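Uncharacterized lipoprotein GfcB (PDB 2IN5) is of unknown function but, as a lipoprotein homologous to group 4 capsule protein B, probably acts at the cell membrane in capsule polysaccharide assembly or export. Local coordinates at residues V70-R75 with P96-L101; V149-V154 with Q164-V169; G174-S179 with M192-P197. All blocks are in the same frame, centred on the assembly; numbering follows the deposited sequence.

Contact 1: residues V70-R75 with P96-L101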
# COMPACT_ATOMS: atom_id res chain seq x y z
N VAL A 70 -1.78 10.00 -2.87
CA VAL A 70 -1.35 9.73 -1.50
C VAL A 70 -1.54 10.99 -0.67
O VAL A 70 -1.09 12.06 -1.03
CB VAL A 70 0.11 9.30 -1.45
CG1 VAL A 70 0.55 9.04 -0.00
CG2 VAL A 70 0.28 8.05 -2.31
N THR A 71 -2.23 10.85 0.45
CA THR A 71 -2.49 12.02 1.26
C THR A 71 -2.45 11.73 2.74
O THR A 71 -2.36 10.58 3.17
CB THR A 71 -3.91 12.57 0.98
OG1 THR A 71 -4.87 11.66 1.54
CG2 THR A 71 -4.17 12.71 -0.51
N HIS A 72 -2.49 12.80 3.52
CA HIS A 72 -2.60 12.68 4.95
C HIS A 72 -3.44 13.86 5.38
O HIS A 72 -3.03 15.02 5.27
CB HIS A 72 -1.27 12.70 5.69
CG HIS A 72 -1.46 12.55 7.17
ND1 HIS A 72 -1.80 13.62 7.98
CD2 HIS A 72 -1.54 11.45 7.95
CE1 HIS A 72 -2.08 13.18 9.19
NE2 HIS A 72 -1.93 11.86 9.20
N ASN A 73 -4.64 13.55 5.85
CA ASN A 73 -5.61 14.55 6.27
C ASN A 73 -5.76 15.72 5.30
O ASN A 73 -5.55 16.89 5.65
CB ASN A 73 -5.28 15.09 7.67
CG ASN A 73 -6.53 15.51 8.41
OD1 ASN A 73 -7.59 14.90 8.24
ND2 ASN A 73 -6.42 16.55 9.25
N GLY A 74 -6.12 15.37 4.06
CA GLY A 74 -6.35 16.36 3.02
C GLY A 74 -5.12 16.91 2.32
O GLY A 74 -5.25 17.54 1.27
N ARG A 75 -3.95 16.68 2.90
CA ARG A 75 -2.70 17.17 2.32
C ARG A 75 -2.20 16.20 1.26
O ARG A 75 -2.10 14.99 1.51
CB ARG A 75 -1.61 17.31 3.39
CG ARG A 75 -0.29 17.85 2.85
CD ARG A 75 -0.40 19.31 2.44
NE ARG A 75 -0.41 20.18 3.61
CZ ARG A 75 -0.45 21.51 3.56
NH1 ARG A 75 -0.50 22.15 2.40
NH2 ARG A 75 -0.42 22.20 4.69
N PRO A 96 0.89 21.11 9.99
CA PRO A 96 -0.16 21.40 10.98
C PRO A 96 -1.43 20.56 10.83
O PRO A 96 -2.13 20.32 11.81
CB PRO A 96 -0.40 22.90 10.83
CG PRO A 96 0.12 23.22 9.47
CD PRO A 96 1.32 22.34 9.30
N LEU A 97 -1.72 20.13 9.61
CA LEU A 97 -2.88 19.31 9.35
C LEU A 97 -2.76 17.96 10.04
O LEU A 97 -3.72 17.19 10.07
CB LEU A 97 -3.06 19.10 7.85
CG LEU A 97 -3.44 20.36 7.09
CD1 LEU A 97 -3.41 20.10 5.59
CD2 LEU A 97 -4.83 20.81 7.53
N ARG A 98 -1.59 17.65 10.59
CA ARG A 98 -1.45 16.38 11.29
C ARG A 98 -2.26 16.41 12.57
O ARG A 98 -2.60 15.38 13.13
CB ARG A 98 0.02 16.07 11.60
CG ARG A 98 0.83 15.66 10.38
CD ARG A 98 2.23 15.20 10.76
NE ARG A 98 2.40 13.78 10.49
CZ ARG A 98 1.96 12.81 11.29
NH1 ARG A 98 1.34 13.11 12.42
NH2 ARG A 98 2.13 11.54 10.94
N ASN A 99 -2.56 17.62 13.04
CA ASN A 99 -3.38 17.82 14.23
C ASN A 99 -4.25 19.03 13.90
O ASN A 99 -4.11 20.10 14.50
CB ASN A 99 -2.51 18.10 15.45
CG ASN A 99 -3.26 17.90 16.76
OD1 ASN A 99 -4.44 18.27 16.88
ND2 ASN A 99 -2.59 17.32 17.76
N ALA A 100 -5.15 18.85 12.94
CA ALA A 100 -6.03 19.92 12.46
C ALA A 100 -6.82 20.67 13.52
O ALA A 100 -7.09 21.85 13.36
CB ALA A 100 -6.99 19.36 11.40
N LEU A 101 -7.20 20.00 14.60
CA LEU A 101 -7.95 20.70 15.64
C LEU A 101 -7.05 21.59 16.50
O LEU A 101 -7.51 22.61 17.01
CB LEU A 101 -8.70 19.70 16.52
CG LEU A 101 -9.94 19.06 15.90
CD1 LEU A 101 -10.58 18.14 16.92
CD2 LEU A 101 -10.93 20.12 15.44
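Asn-73 reaches across to Leu-97 with its amide: ND2 donates to the backbone O of Leu-97 at 2.9 Å, lying in the plane of that carbonyl. The methyl of Ala-100 packs beside the same nitrogen, its CB 3.6 Å from Asn-73 ND2. The same amide has further partners: OD1 accepts from Val-176 N and ND2 also donates to Gly-174 O. His-72 swings CG anti to its backbone N (chi1 -179°), and its CE1 comes to 3.9 Å from Arg-98 CA. The Arg-98 chain crosses the imidazole at about a right angle and bends at chi3, and His-72 NE2 lies over one face of its guanidinium, the two planes 15° apart; its NH2 forms a salt bridge with Glu-57. Arg-75, at the end of the turn, is bent at chi2 and chi3, and Leu-97 CD1 rests 3.6 Å from Arg-75 NE. The Arg-75 guanidinium is paired with Glu-152 and Asp-95. His-72 to Arg-75 form a type I' beta turn, closed by backbone bonds in both directions between its end residues, with Asn-73 and Gly-74 at positive phi: a beta hairpin with a two-residue type I' turn, its tip packed against a 3-10 segment.

Contact 2: residues V149-V154 with Q164-V169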
# COMPACT_ATOMS: atom_id res chain seq x y z
N VAL A 149 -12.57 26.90 8.71
CA VAL A 149 -11.93 27.17 7.43
C VAL A 149 -10.53 27.72 7.65
O VAL A 149 -10.36 28.79 8.22
CB VAL A 149 -12.74 28.19 6.60
CG1 VAL A 149 -12.04 28.44 5.28
CG2 VAL A 149 -14.15 27.68 6.37
N TRP A 150 -9.53 26.97 7.20
CA TRP A 150 -8.15 27.40 7.33
C TRP A 150 -7.56 27.79 5.98
O TRP A 150 -7.62 27.02 5.03
CB TRP A 150 -7.32 26.29 7.94
CG TRP A 150 -7.51 26.12 9.41
CD1 TRP A 150 -8.20 25.13 10.05
CD2 TRP A 150 -6.96 26.95 10.43
NE1 TRP A 150 -8.10 25.28 11.41
CE2 TRP A 150 -7.34 26.39 11.67
CE3 TRP A 150 -6.16 28.10 10.42
CZ2 TRP A 150 -6.96 26.95 12.89
CZ3 TRP A 150 -5.79 28.66 11.63
CH2 TRP A 150 -6.18 28.08 12.85
N GLN A 151 -7.00 28.99 5.91
CA GLN A 151 -6.38 29.50 4.70
C GLN A 151 -4.86 29.47 4.85
O GLN A 151 -4.31 30.21 5.66
CB GLN A 151 -6.81 30.94 4.45
CG GLN A 151 -8.28 31.08 4.22
CD GLN A 151 -8.64 30.97 2.76
OE1 GLN A 151 -8.02 30.21 2.02
NE2 GLN A 151 -9.65 31.72 2.34
N GLU A 152 -4.20 28.62 4.06
CA GLU A 152 -2.74 28.50 4.10
C GLU A 152 -2.08 29.38 3.04
O GLU A 152 -2.21 29.13 1.84
CB GLU A 152 -2.34 27.04 3.88
CG GLU A 152 -0.83 26.81 3.73
CD GLU A 152 -0.48 25.35 3.46
OE1 GLU A 152 -1.02 24.77 2.48
OE2 GLU A 152 0.33 24.76 4.22
N GLU A 153 -1.39 30.42 3.50
CA GLU A 153 -0.68 31.32 2.60
C GLU A 153 0.70 30.72 2.33
O GLU A 153 1.54 30.65 3.23
CB GLU A 153 -0.55 32.72 3.23
CG GLU A 153 -1.89 33.41 3.51
CD GLU A 153 -2.79 33.49 2.27
OE1 GLU A 153 -2.31 33.99 1.22
OE2 GLU A 153 -3.96 33.06 2.36
N VAL A 154 0.92 30.27 1.11
CA VAL A 154 2.20 29.66 0.78
C VAL A 154 3.05 30.54 -0.13
O VAL A 154 2.54 31.25 -1.00
CB VAL A 154 2.01 28.28 0.08
CG1 VAL A 154 3.33 27.54 0.02
CG2 VAL A 154 0.98 27.45 0.81
N GLN A 164 -2.52 30.59 -2.40
CA GLN A 164 -3.27 30.23 -1.20
C GLN A 164 -3.98 28.89 -1.33
O GLN A 164 -4.60 28.62 -2.35
CB GLN A 164 -4.30 31.32 -0.89
CG GLN A 164 -5.39 30.91 0.11
CD GLN A 164 -6.51 31.94 0.20
OE1 GLN A 164 -6.44 32.89 0.98
NE2 GLN A 164 -7.55 31.76 -0.62
N ASN A 165 -3.86 28.04 -0.31
CA ASN A 165 -4.55 26.76 -0.29
C ASN A 165 -5.62 26.92 0.78
O ASN A 165 -5.48 27.75 1.68
CB ASN A 165 -3.64 25.61 0.14
CG ASN A 165 -2.47 25.39 -0.80
OD1 ASN A 165 -2.63 25.32 -2.02
ND2 ASN A 165 -1.28 25.24 -0.22
N THR A 166 -6.68 26.13 0.69
CA THR A 166 -7.75 26.22 1.67
C THR A 166 -8.11 24.81 2.14
O THR A 166 -8.16 23.88 1.35
CB THR A 166 -9.00 26.90 1.07
OG1 THR A 166 -8.62 28.17 0.51
CG2 THR A 166 -10.06 27.14 2.14
N PHE A 167 -8.33 24.67 3.45
CA PHE A 167 -8.67 23.38 4.04
C PHE A 167 -9.89 23.51 4.95
O PHE A 167 -9.88 24.30 5.89
CB PHE A 167 -7.48 22.85 4.85
CG PHE A 167 -6.23 22.66 4.04
CD1 PHE A 167 -6.04 21.51 3.29
CD2 PHE A 167 -5.26 23.66 3.99
CE1 PHE A 167 -4.91 21.35 2.49
CE2 PHE A 167 -4.12 23.51 3.20
CZ PHE A 167 -3.94 22.35 2.45
N TRP A 168 -10.93 22.75 4.64
CA TRP A 168 -12.17 22.75 5.43
C TRP A 168 -12.12 21.61 6.44
O TRP A 168 -12.25 20.44 6.08
CB TRP A 168 -13.36 22.56 4.52
CG TRP A 168 -13.68 23.79 3.76
CD1 TRP A 168 -14.55 24.77 4.14
CD2 TRP A 168 -13.15 24.19 2.49
NE1 TRP A 168 -14.59 25.76 3.18
CE2 TRP A 168 -13.74 25.42 2.16
CE3 TRP A 168 -12.22 23.61 1.60
CZ2 TRP A 168 -13.44 26.10 0.97
CZ3 TRP A 168 -11.93 24.29 0.42
CH2 TRP A 168 -12.54 25.51 0.11
N VAL A 169 -11.95 21.98 7.71
CA VAL A 169 -11.82 21.00 8.79
C VAL A 169 -13.06 20.79 9.65
O VAL A 169 -13.71 21.75 10.06
CB VAL A 169 -10.67 21.41 9.75
CG1 VAL A 169 -10.45 20.33 10.79
CG2 VAL A 169 -9.40 21.67 8.95
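Gln-151 and Thr-166 lie side by side on one face of the sheet, and Thr-166 OG1 donates to Gln-151 OE1 at 2.6 Å from above the plane of the amide carbonyl. A bend at chi2 (-90°) carries CD of Gln-151 toward the partner strand. An alanine here would probably leave the Thr-166 hydroxyl without this acceptor. On the other face Asn-165 ND2 donates to Glu-152 OE1 at 2.8 Å, meeting that oxygen on its anti side, 34° out of the carboxylate plane. That oxygen also takes a salt bridge from Arg-75, while OE2 accepts from Ser-128 OG, so both oxygens of this buried acid are engaged and its negative charge is probably stabilised. The rim of Phe-167 adds a further neighbour, CE2 standing 3.4 Å from Glu-152 OE1 in the plane of the ring. Trp-150 and Phe-167 exchange backbone bonds: Trp-150 N to Phe-167 O is 3.0 Å and Phe-167 N to Trp-150 O 2.9 Å; Glu-152 and Asn-165 do the same. Val-149 CG2 packs 3.7 Å from Trp-168 CD1, and the indole NE1 of Trp-168 is satisfied by Glu-136. The alternating hydrogen-bonded and non-hydrogen-bonded pairs are those of a regular antiparallel ladder, here the beta hairpin of strands 143-156 and 161-170.

Contact 3: residues G174-S179 with M192-P197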
# COMPACT_ATOMS: atom_id res chain seq x y z
N GLY A 174 -11.53 16.95 13.43
CA GLY A 174 -10.25 17.42 12.93
C GLY A 174 -10.03 16.91 11.52
O GLY A 174 -9.06 17.28 10.86
N GLN A 175 -10.93 16.06 11.05
CA GLN A 175 -10.83 15.51 9.69
C GLN A 175 -11.10 16.57 8.64
O GLN A 175 -12.09 17.29 8.73
CB GLN A 175 -11.83 14.36 9.49
CG GLN A 175 -11.96 13.95 8.01
CD GLN A 175 -13.09 12.97 7.74
OE1 GLN A 175 -14.21 13.16 8.20
NE2 GLN A 175 -12.80 11.93 6.97
N VAL A 176 -10.23 16.66 7.64
CA VAL A 176 -10.40 17.61 6.55
C VAL A 176 -11.46 16.98 5.64
O VAL A 176 -11.36 15.82 5.27
CB VAL A 176 -9.06 17.80 5.79
CG1 VAL A 176 -9.27 18.56 4.48
CG2 VAL A 176 -8.07 18.54 6.68
N ARG A 177 -12.50 17.74 5.31
CA ARG A 177 -13.57 17.23 4.46
C ARG A 177 -13.50 17.77 3.05
O ARG A 177 -14.16 17.27 2.14
CB ARG A 177 -14.95 17.56 5.06
CG ARG A 177 -15.27 16.85 6.36
CD ARG A 177 -15.14 15.34 6.25
NE ARG A 177 -16.07 14.73 5.30
CZ ARG A 177 -17.38 14.59 5.48
NH1 ARG A 177 -17.94 15.03 6.60
NH2 ARG A 177 -18.12 14.01 4.55
N GLN A 178 -12.70 18.81 2.87
CA GLN A 178 -12.52 19.41 1.56
C GLN A 178 -11.21 20.17 1.58
O GLN A 178 -10.82 20.73 2.59
CB GLN A 178 -13.67 20.37 1.24
CG GLN A 178 -13.52 21.03 -0.12
CD GLN A 178 -14.73 21.83 -0.55
OE1 GLN A 178 -14.81 23.03 -0.33
NE2 GLN A 178 -15.70 21.15 -1.17
N SER A 179 -10.51 20.18 0.45
CA SER A 179 -9.25 20.89 0.39
C SER A 179 -8.97 21.42 -1.01
O SER A 179 -9.40 20.82 -1.99
CB SER A 179 -8.11 19.96 0.80
OG SER A 179 -7.98 18.91 -0.14
N MSE A 192 -10.19 18.39 -3.60
CA MSE A 192 -10.61 17.11 -3.06
C MSE A 192 -11.75 17.26 -2.06
O MSE A 192 -11.70 18.13 -1.18
CB MSE A 192 -9.44 16.41 -2.39
CG MSE A 192 -8.26 16.18 -3.31
SE MSE A 192 -6.90 15.08 -2.50
CE MSE A 192 -5.97 16.51 -1.58
N THR A 193 -12.77 16.42 -2.20
CA THR A 193 -13.92 16.44 -1.31
C THR A 193 -14.06 15.02 -0.76
O THR A 193 -14.26 14.07 -1.50
CB THR A 193 -15.21 16.87 -2.04
OG1 THR A 193 -15.06 18.21 -2.54
CG2 THR A 193 -16.41 16.85 -1.09
N PHE A 194 -13.94 14.90 0.56
CA PHE A 194 -14.04 13.60 1.21
C PHE A 194 -15.46 13.34 1.64
O PHE A 194 -15.97 13.98 2.55
CB PHE A 194 -13.06 13.56 2.38
CG PHE A 194 -11.68 13.95 1.99
CD1 PHE A 194 -11.36 15.28 1.80
CD2 PHE A 194 -10.73 12.99 1.72
CE1 PHE A 194 -10.10 15.65 1.34
CE2 PHE A 194 -9.46 13.34 1.26
CZ PHE A 194 -9.15 14.68 1.07
N LEU A 195 -16.09 12.38 0.97
CA LEU A 195 -17.48 12.03 1.18
C LEU A 195 -17.86 11.30 2.45
O LEU A 195 -18.87 11.64 3.07
CB LEU A 195 -18.00 11.22 -0.01
CG LEU A 195 -18.07 11.87 -1.39
CD1 LEU A 195 -18.78 13.22 -1.34
CD2 LEU A 195 -16.68 12.05 -1.92
N LYS A 196 -17.09 10.30 2.84
CA LYS A 196 -17.44 9.56 4.04
C LYS A 196 -16.98 10.29 5.28
O LYS A 196 -15.78 10.50 5.49
CB LYS A 196 -16.87 8.16 3.97
CG LYS A 196 -17.16 7.34 5.18
CD LYS A 196 -16.77 5.91 4.93
CE LYS A 196 -16.89 5.15 6.21
NZ LYS A 196 -18.20 5.50 6.80
N PRO A 197 -17.93 10.70 6.13
CA PRO A 197 -17.68 11.41 7.38
C PRO A 197 -17.21 10.49 8.49
O PRO A 197 -17.71 9.38 8.63
CB PRO A 197 -19.03 12.04 7.69
CG PRO A 197 -19.97 10.97 7.23
CD PRO A 197 -19.38 10.57 5.90
O HOH W 1 -13.74 8.69 6.08
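Arg-177 curls back over the end of the partner strand to hold Phe-194 and Pro-197, where the beta hairpin of strands 176-182 and 189-194 gives way to the loop that follows. CG stands anti to the carbonyl carbon (chi1 -67°), and bends at chi2 and chi3 then turn the chain toward the other segment. The guanidinium presents its side to Phe-194 O: NE and NH2 each donate to this oxygen at 2.9 Å, and the acceptor lies in the guanidinium plane. Pro-197 lies over one face of the same group, its CA 3.6 Å above the plane and offset toward the rim. This two-nitrogen grip with a proline over the face would restrict rotation of the guanidinium. The Phe-194 ring turns its edge to the opposite backbone, with CD1 3.5 Å from Arg-177 O. Gln-178 and Thr-193 lie side by side in a non-hydrogen-bonded pair, linked by a weak bond from Gln-178 NE2 to Thr-193 OG1. Ser-179 and Met-192, a selenomethionine, form the adjacent hydrogen-bonded pair, and their side chains share the other face of the sheet. Met-37 of strand 36-41 packs against both Met-192 and Phe-194. At the loop end, a water donates to Lys-196 O at 2.8 Å and accepts a weak bond from Gln-175 NE2. At the opposite end of the contact, Ser-179 OG meets the selenomethionine methyl, Met-192 CE, at 3.4 Å.

Overall arrangement
All three contacts are largely buried, but contact 1 joins a turn to a 3-10 segment and has an exposed edge at Arg-98, whereas contacts 2 and 3 are mostly buried strand pairs. Strands 161-170 and 176-182 adjoin, so contacts 2 and 3 belong to one continuous antiparallel run, tied by backbone bonds between Trp-168 and both Arg-177 and Gln-178. Contact 1 packs onto this run: Arg-75 enters contact 2 as a salt-bridge partner, Leu-97 packs on Phe-167, and the Asn-73 side-chain amide bonds to the 174-179 backbone. Contact 1 relies on side chains and one cross-segment bond, contact 2 on paired backbones with a buried acid, and contact 3 adds an arginine-to-carbonyl grip; contacts 1 and 3 also touch the second subunit, contact 2 does not.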